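Local coordinates for protein mannan endo-1,4-beta-mannosidase (Bacillus subtilis, PDB 3CBW) that catalyses the random endo-hydrolysis of beta-1,4-mannosidic linkages in mannan, galactomannan and glucomannan, and so takes part in glucomannan degradation, at residues Arg196-Lys201 / Asp235-Gly239. The protein carries 3 engineered substitutions. Residue numbers count along the deposited sequence, not the author numbering.
Sequences RISLYK and DFYPG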
loop_
_atom_site.group_PDB
_atom_site.type_symbol
_atom_site.label_atom_id
_atom_site.label_comp_id
_atom_site.label_asym_id
_atom_site.label_seq_id
_atom_site.Cartn_x
_atom_site.Cartn_y
_atom_site.Cartn_z
ATOM N N ARG A 196 -9.829 -17.396 -11.394
ATOM C CA ARG A 196 -9.738 -16.040 -10.835
ATOM C C ARG A 196 -8.321 -15.726 -10.352
ATOM O O ARG A 196 -7.820 -14.616 -10.578
ATOM C CB ARG A 196 -10.766 -15.824 -9.721
ATOM C CG ARG A 196 -10.726 -14.438 -9.059
ATOM C CD ARG A 196 -10.946 -13.287 -10.035
ATOM N NE ARG A 196 -12.150 -13.454 -10.857
ATOM C CZ ARG A 196 -13.273 -12.750 -10.732
ATOM N NH1 ARG A 196 -13.405 -11.797 -9.801
ATOM N NH2 ARG A 196 -14.279 -13.004 -11.562
ATOM N N ILE A 197 -7.676 -16.682 -9.690
ATOM C CA ILE A 197 -6.309 -16.505 -9.216
ATOM C C ILE A 197 -5.380 -16.215 -10.407
ATOM O O ILE A 197 -4.560 -15.289 -10.354
ATOM C CB ILE A 197 -5.857 -17.742 -8.399
ATOM C CG1 ILE A 197 -6.601 -17.786 -7.061
ATOM C CG2 ILE A 197 -4.333 -17.775 -8.208
ATOM C CD1 ILE A 197 -6.574 -19.139 -6.366
ATOM N N SER A 198 -5.527 -16.980 -11.493
ATOM C CA SER A 198 -4.716 -16.767 -12.692
ATOM C C SER A 198 -4.965 -15.392 -13.307
ATOM O O SER A 198 -4.022 -14.673 -13.688
ATOM C CB SER A 198 -5.009 -17.852 -13.723
ATOM O OG SER A 198 -4.267 -17.599 -14.899
ATOM N N LEU A 199 -6.239 -15.025 -13.412
ATOM C CA LEU A 199 -6.606 -13.738 -13.985
ATOM C C LEU A 199 -6.099 -12.564 -13.142
ATOM O O LEU A 199 -5.670 -11.541 -13.690
ATOM C CB LEU A 199 -8.120 -13.646 -14.191
ATOM C CG LEU A 199 -8.721 -14.643 -15.195
ATOM C CD1 LEU A 199 -10.252 -14.584 -15.138
ATOM C CD2 LEU A 199 -8.222 -14.399 -16.622
ATOM N N TYR A 200 -6.152 -12.705 -11.819
ATOM C CA TYR A 200 -5.609 -11.675 -10.957
ATOM C C TYR A 200 -4.124 -11.449 -11.255
ATOM O O TYR A 200 -3.665 -10.300 -11.381
ATOM C CB TYR A 200 -5.780 -12.014 -9.473
ATOM C CG TYR A 200 -5.057 -10.981 -8.635
ATOM C CD1 TYR A 200 -5.687 -9.790 -8.293
ATOM C CD2 TYR A 200 -3.720 -11.158 -8.258
ATOM C CE1 TYR A 200 -5.019 -8.800 -7.572
ATOM C CE2 TYR A 200 -3.054 -10.181 -7.545
ATOM C CZ TYR A 200 -3.706 -9.004 -7.207
ATOM O OH TYR A 200 -3.024 -8.054 -6.487
ATOM N N LYS A 201 -3.363 -12.537 -11.328
ATOM C CA LYS A 201 -1.937 -12.416 -11.601
ATOM C C LYS A 201 -1.709 -11.707 -12.925
ATOM O O LYS A 201 -0.821 -10.859 -13.024
ATOM C CB LYS A 201 -1.239 -13.772 -11.571
ATOM C CG LYS A 201 -1.203 -14.414 -10.202
ATOM C CD LYS A 201 -0.570 -15.774 -10.309
ATOM C CE LYS A 201 -0.825 -16.605 -9.093
ATOM N NZ LYS A 201 -0.509 -18.023 -9.394
ATOM N N ASP A 235 -1.467 -17.475 -2.845
ATOM C CA ASP A 235 -1.884 -18.019 -4.131
ATOM C C ASP A 235 -1.933 -16.945 -5.211
ATOM O O ASP A 235 -1.701 -17.233 -6.378
ATOM C CB ASP A 235 -3.236 -18.738 -4.022
ATOM C CG ASP A 235 -3.153 -20.044 -3.241
ATOM O OD1 ASP A 235 -2.042 -20.568 -3.025
ATOM O OD2 ASP A 235 -4.221 -20.552 -2.845
ATOM N N PHE A 236 -2.204 -15.708 -4.812
ATOM C CA PHE A 236 -2.321 -14.604 -5.751
ATOM C C PHE A 236 -0.994 -13.930 -6.092
ATOM O O PHE A 236 -0.966 -12.999 -6.876
ATOM C CB PHE A 236 -3.283 -13.569 -5.182
ATOM C CG PHE A 236 -4.717 -14.013 -5.160
ATOM C CD1 PHE A 236 -5.522 -13.822 -6.273
ATOM C CD2 PHE A 236 -5.264 -14.577 -4.019
ATOM C CE1 PHE A 236 -6.847 -14.210 -6.260
ATOM C CE2 PHE A 236 -6.577 -14.964 -4.002
ATOM C CZ PHE A 236 -7.370 -14.780 -5.125
ATOM N N TYR A 237 0.096 -14.406 -5.511
ATOM C CA TYR A 237 1.387 -13.743 -5.687
ATOM C C TYR A 237 1.807 -13.825 -7.145
ATOM O O TYR A 237 1.924 -14.912 -7.686
ATOM C CB TYR A 237 2.407 -14.456 -4.829
ATOM C CG TYR A 237 3.791 -13.880 -4.803
ATOM C CD1 TYR A 237 4.034 -12.589 -4.336
ATOM C CD2 TYR A 237 4.881 -14.663 -5.176
ATOM C CE1 TYR A 237 5.326 -12.082 -4.267
ATOM C CE2 TYR A 237 6.169 -14.174 -5.106
ATOM C CZ TYR A 237 6.382 -12.888 -4.647
ATOM O OH TYR A 237 7.662 -12.421 -4.559
ATOM N N PRO A 238 2.006 -12.671 -7.809
ATOM C CA PRO A 238 2.294 -12.732 -9.236
ATOM C C PRO A 238 3.714 -13.175 -9.578
ATOM O O PRO A 238 3.970 -13.539 -10.727
ATOM C CB PRO A 238 2.038 -11.303 -9.699
ATOM C CG PRO A 238 2.331 -10.472 -8.519
ATOM C CD PRO A 238 1.880 -11.285 -7.326
ATOM N N GLY A 239 4.614 -13.154 -8.597
ATOM C CA GLY A 239 5.990 -13.592 -8.810
ATOM C C GLY A 239 7.008 -12.586 -8.327
ATOM O O GLY A 239 6.719 -11.384 -8.192
HETATM O O HOH W 1 -0.834 -19.724 -7.294
HETATM O O HOH W 2 2.250 -17.497 -7.388
#
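Apolar packing centres on F236, whose ring fits between I197 and Y200, residues three apart on helix 194-214. I197 CG1 lies 3.9 Å from the F236 ring centroid, 25° off the ring normal, a CH-pi contact over the face. Toward Y200 the same ring presents its edge: the centroids are 5.5 Å apart and the planes meet at 89°, an offset edge-to-face pair; separately, Y200 CB packs at the edge of the F236 ring, 3.7 Å from F236 CD1. The aliphatic chain of K201 adds van der Waals contacts along the loop backbone, with K201 CE a close 2.9 Å from D235 O and K201 CG 4.0 Å from P238 CA.

The polar part runs through water. Although K201 NZ is 3.3 Å from D235 O, the angle is poor for a direct hydrogen bond; one water bridges them instead, 2.7 Å from K201 NZ and 2.8 Å from D235 O. A second water donates to Y237 O at 2.6 Å, but its bond to K201 NZ is weak (3.5 Å).

Y200 OH hydrogen-bonds to L174 O, and the Y200 side chain lies about 8 Å from that of E176, the probable proton donor. The contact thus joins a helix of the GH26 TIM barrel to the loop connecting parallel strands 220-224 and 245-252.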